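Local coordinates for conserved protein (Methanothermobacter thermautotrophicus, PDB 1I36) that is of unknown function but binds NADP through a Rossmann-type domain and resembles 3-hydroxyacid dehydrogenases in structure, at residues Ser50-Asp53 with Val54-Cys57; Phe135-Leu138 with Asn139-Gly142. The protein carries 1 engineered substitution. All coordinates share one frame; numbering follows the deposited sequence.

Contact 1: Ser50-Asp53 with Val54-Cys57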
loop_
_atom_site.group_PDB
_atom_site.type_symbol
_atom_site.label_atom_id
_atom_site.label_comp_id
_atom_site.label_asym_id
_atom_site.label_seq_id
_atom_site.Cartn_x
_atom_site.Cartn_y
_atom_site.Cartn_z
ATOM N N SER A 50 41.129 12.065 23.188
ATOM C CA SER A 50 41.806 11.438 22.055
ATOM C C SER A 50 40.897 10.396 21.404
ATOM O O SER A 50 39.932 9.928 22.015
ATOM C CB SER A 50 43.115 10.777 22.494
ATOM O OG SER A 50 42.885 9.583 23.233
ATOM N N GLU A 51 41.236 10.026 20.176
ATOM C CA GLU A 51 40.496 9.044 19.400
ATOM C C GLU A 51 40.467 7.728 20.162
ATOM O O GLU A 51 39.412 7.118 20.313
ATOM C CB GLU A 51 41.168 8.878 18.037
ATOM C CG GLU A 51 40.487 7.961 17.030
ATOM C CD GLU A 51 41.391 7.669 15.818
ATOM O OE1 GLU A 51 42.239 8.532 15.498
ATOM O OE2 GLU A 51 41.269 6.585 15.201
ATOM N N GLU A 52 41.618 7.317 20.689
ATOM C CA GLU A 52 41.716 6.076 21.453
ATOM C C GLU A 52 40.967 6.085 22.782
ATOM O O GLU A 52 40.487 5.042 23.232
ATOM C CB GLU A 52 43.172 5.650 21.625
ATOM C CG GLU A 52 43.672 4.886 20.387
ATOM C CD GLU A 52 45.145 4.499 20.443
ATOM O OE1 GLU A 52 45.588 3.904 21.466
ATOM O OE2 GLU A 52 45.843 4.769 19.436
ATOM N N ASP A 53 40.817 7.263 23.380
ATOM C CA ASP A 53 40.077 7.355 24.628
ATOM C C ASP A 53 38.582 7.111 24.331
ATOM O O ASP A 53 37.891 6.466 25.113
ATOM C CB ASP A 53 40.293 8.717 25.294
ATOM C CG ASP A 53 39.699 8.787 26.694
ATOM O OD1 ASP A 53 39.605 7.742 27.362
ATOM O OD2 ASP A 53 39.296 9.886 27.120
ATOM N N VAL A 54 38.121 7.579 23.169
ATOM C CA VAL A 54 36.728 7.399 22.755
ATOM C C VAL A 54 36.458 5.914 22.664
ATOM O O VAL A 54 35.526 5.419 23.289
ATOM C CB VAL A 54 36.476 8.054 21.371
ATOM C CG1 VAL A 54 35.063 7.699 20.847
ATOM C CG2 VAL A 54 36.610 9.539 21.501
ATOM N N TYR A 55 37.360 5.194 21.985
ATOM C CA TYR A 55 37.240 3.750 21.785
ATOM C C TYR A 55 37.224 2.960 23.059
ATOM O O TYR A 55 36.847 1.799 23.032
ATOM C CB TYR A 55 38.380 3.190 20.901
ATOM C CG TYR A 55 38.507 3.854 19.544
ATOM C CD1 TYR A 55 37.400 4.461 18.929
ATOM C CD2 TYR A 55 39.727 3.856 18.855
ATOM C CE1 TYR A 55 37.513 5.052 17.654
ATOM C CE2 TYR A 55 39.847 4.443 17.583
ATOM C CZ TYR A 55 38.737 5.034 16.994
ATOM O OH TYR A 55 38.860 5.591 15.740
ATOM N N SER A 56 37.721 3.543 24.146
ATOM C CA SER A 56 37.758 2.846 25.435
ATOM C C SER A 56 36.445 2.880 26.204
ATOM O O SER A 56 36.293 2.163 27.198
ATOM C CB SER A 56 38.878 3.387 26.342
ATOM O OG SER A 56 38.514 4.642 26.890
ATOM N N CYS A 57 35.511 3.734 25.797
ATOM C CA CYS A 57 34.224 3.802 26.480
ATOM C C CYS A 57 33.454 2.492 26.349
ATOM O O CYS A 57 33.581 1.795 25.337
ATOM C CB CYS A 57 33.388 4.934 25.917
ATOM S SG CYS A 57 34.111 6.522 26.134
#
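Tyr-55 lies back over the first turn of its own short helix and meets Glu-51, four residues earlier, along most of its length. Its CB sits 3.6 Å from Glu-52 O. Because CG is anti to the carbonyl carbon (chi1 -56°), the ring turns back toward the helix start, where the backbone O of Glu-51 stands 3.4 Å above the plane of the Tyr-55 ring, over its centre. That same oxygen accepts a bond from Tyr-55 N. Further out, Tyr-55 CZ is 3.4 Å from Glu-51 CG, and at the tip Tyr-55 OH donates to Glu-51 OE2 at 2.7 Å, meeting the carboxylate on its anti side. Ring and carboxylate planes stand almost perpendicular, 87° apart. A phenylalanine in place of Tyr-55 would probably leave Glu-51 OE2 without this donor and the carboxylate freer to turn.

Residues 50-57 span the short helix 51-55, which precedes strand 59-62 of the Rossmann-type sheet. Ser-50 is its N-cap: Ser-50 OG accepts from Asp-53 N at 3.1 Å, and Val-54 N reaches the carbonyl of Ser-50 to begin the helical bonding. Arg-75, an NADP-binding residue of helix 69-77, touches both Glu-51 and Tyr-55.

At the other end, Asp-53 O takes two bonds from Ser-56. The hydroxyl OG of Ser-56 comes within 2.6 Å of Asp-53 O, tilted slightly from the carbonyl plane, and Ser-56 N also donates to it. The Asp-53 carboxylate, though OD1 comes near Ser-56 OG, is bonded to Thr-49 and forms a salt bridge with Arg-2.

Contact 2: Phe135-Leu138 with Asn139-Gly142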
loop_
_atom_site.group_PDB
_atom_site.type_symbol
_atom_site.label_atom_id
_atom_site.label_comp_id
_atom_site.label_asym_id
_atom_site.label_seq_id
_atom_site.Cartn_x
_atom_site.Cartn_y
_atom_site.Cartn_z
ATOM N N PHE A 135 22.806 -2.204 24.793
ATOM C CA PHE A 135 22.713 -0.843 24.258
ATOM C C PHE A 135 21.377 -0.245 24.757
ATOM O O PHE A 135 21.302 0.924 25.103
ATOM C CB PHE A 135 22.711 -0.931 22.724
ATOM C CG PHE A 135 22.359 0.367 22.017
ATOM C CD1 PHE A 135 23.029 1.552 22.305
ATOM C CD2 PHE A 135 21.352 0.390 21.055
ATOM C CE1 PHE A 135 22.705 2.728 21.655
ATOM C CE2 PHE A 135 21.025 1.548 20.399
ATOM C CZ PHE A 135 21.691 2.727 20.692
ATOM N N MET A 136 20.334 -1.077 24.799
ATOM C CA MET A 136 18.994 -0.652 25.216
ATOM C C MET A 136 18.938 -0.108 26.658
ATOM O O MET A 136 18.019 0.632 27.013
ATOM C CB MET A 136 17.979 -1.776 25.004
ATOM C CG MET A 136 16.506 -1.277 25.025
ATOM S SD MET A 136 15.315 -2.576 24.716
ATOM C CE MET A 136 13.828 -1.895 25.514
ATOM N N LYS A 137 19.942 -0.440 27.467
ATOM C CA LYS A 137 20.034 0.085 28.825
ATOM C C LYS A 137 20.139 1.618 28.789
ATOM O O LYS A 137 19.806 2.280 29.770
ATOM C CB LYS A 137 21.250 -0.516 29.542
ATOM C CG LYS A 137 20.997 -1.962 29.957
ATOM C CD LYS A 137 22.170 -2.614 30.682
ATOM C CE LYS A 137 21.781 -4.037 31.111
ATOM N NZ LYS A 137 22.945 -4.827 31.626
ATOM N N LEU A 138 20.576 2.188 27.661
ATOM C CA LEU A 138 20.661 3.650 27.537
ATOM C C LEU A 138 19.259 4.291 27.605
ATOM O O LEU A 138 19.127 5.515 27.680
ATOM C CB LEU A 138 21.391 4.065 26.246
ATOM C CG LEU A 138 22.899 3.728 26.258
ATOM C CD1 LEU A 138 23.619 4.265 25.009
ATOM C CD2 LEU A 138 23.539 4.296 27.502
ATOM N N ASN A 139 18.216 3.469 27.557
ATOM C CA ASN A 139 16.852 4.001 27.717
ATOM C C ASN A 139 16.724 4.642 29.115
ATOM O O ASN A 139 15.968 5.593 29.301
ATOM C CB ASN A 139 15.804 2.891 27.558
ATOM C CG ASN A 139 15.526 2.562 26.111
ATOM O OD1 ASN A 139 16.073 3.210 25.218
ATOM N ND2 ASN A 139 14.640 1.578 25.864
ATOM N N ARG A 140 17.515 4.155 30.065
ATOM C CA ARG A 140 17.505 4.674 31.439
ATOM C C ARG A 140 17.940 6.117 31.425
ATOM O O ARG A 140 17.662 6.858 32.366
ATOM C CB ARG A 140 18.495 3.917 32.326
ATOM C CG ARG A 140 18.281 2.434 32.338
ATOM C CD ARG A 140 19.439 1.737 33.025
ATOM N NE ARG A 140 19.269 0.285 32.970
ATOM C CZ ARG A 140 20.132 -0.586 33.476
ATOM N NH1 ARG A 140 21.238 -0.155 34.075
ATOM N NH2 ARG A 140 19.879 -1.885 33.402
ATOM N N TYR A 141 18.651 6.494 30.365
ATOM C CA TYR A 141 19.157 7.856 30.233
ATOM C C TYR A 141 18.486 8.719 29.154
ATOM O O TYR A 141 19.111 9.608 28.578
ATOM C CB TYR A 141 20.682 7.838 30.082
ATOM C CG TYR A 141 21.366 7.091 31.202
ATOM C CD1 TYR A 141 21.398 7.610 32.495
ATOM C CD2 TYR A 141 21.941 5.845 30.983
ATOM C CE1 TYR A 141 21.982 6.903 33.545
ATOM C CE2 TYR A 141 22.529 5.127 32.028
ATOM C CZ TYR A 141 22.543 5.670 33.304
ATOM O OH TYR A 141 23.123 4.972 34.334
ATOM N N GLY A 142 17.203 8.465 28.908
ATOM C CA GLY A 142 16.447 9.280 27.975
ATOM C C GLY A 142 16.282 8.847 26.539
ATOM O O GLY A 142 15.663 9.581 25.771
HETATM O O HOH W 1 21.953 -4.322 34.331
#
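Lys-137 and Arg-140 run side by side in the same direction, an aliphatic chain against a flat cation. Lys-137 CG lies 3.6 Å above the guanidinium plane of Arg-140, offset toward its rim, and CD and CE continue along NH2. The charged ends do not touch: Lys-137 NZ and Arg-140 NH2 are 4.6 Å apart. A water accepts from Lys-137 NZ at 2.9 Å and, weakly, from Arg-140 NH2, lying at the guanidinium edge, in plane. Glu-134 forms a salt bridge with Lys-137 NZ and probably eases the crowding of like charge.

The backbone bonds here run from residue i to i-3. Asn-139 N to Met-136 O, Arg-140 N to Lys-137 O and Tyr-141 N to Leu-138 O show the signature of the 3-10 segment 137-140 that extends helix 132-136 on the way to strand 144-147. Gly-142 follows with a positive phi (96°), where a side chain would collide with the preceding carbonyl oxygen.

Apolar and amide packing completes the contact. Leu-138 CD2 meets Tyr-141 CD2 at 4.1 Å, approaching the ring obliquely, and Leu-138 also packs on Ile-145. With CG turned away from its own N (chi1 -163°) and the chain extended beyond it, Met-136 brings both CG and CE against Asn-139 ND2, with CG at 3.5 Å from that nitrogen, while Asn-139 OD1 accepts from the backbone N of Ile-145 in strand 144-147.

Both contacts are local, each closing within one continuous run of eight residues, and their nearest atoms are about 10 Å apart. They share no element. Contact 1, partly buried, lies on helix 51-55 beside the NADP site, with the Tyr-55 side chain about 7 Å from the bound cofactor. Contact 2, at the surface, lies on the end of helix 132-136 and the turn before the outermost strand 144-147. Their chemistry differs: contact 1 adds to its helical backbone bonds hydroxyls that serve at the N-cap, on a carboxylate and on a carbonyl, whereas contact 2 adds to its 3-10 bonds aliphatic packing and a water bridge between two cations, its arm at Arg-140 weak.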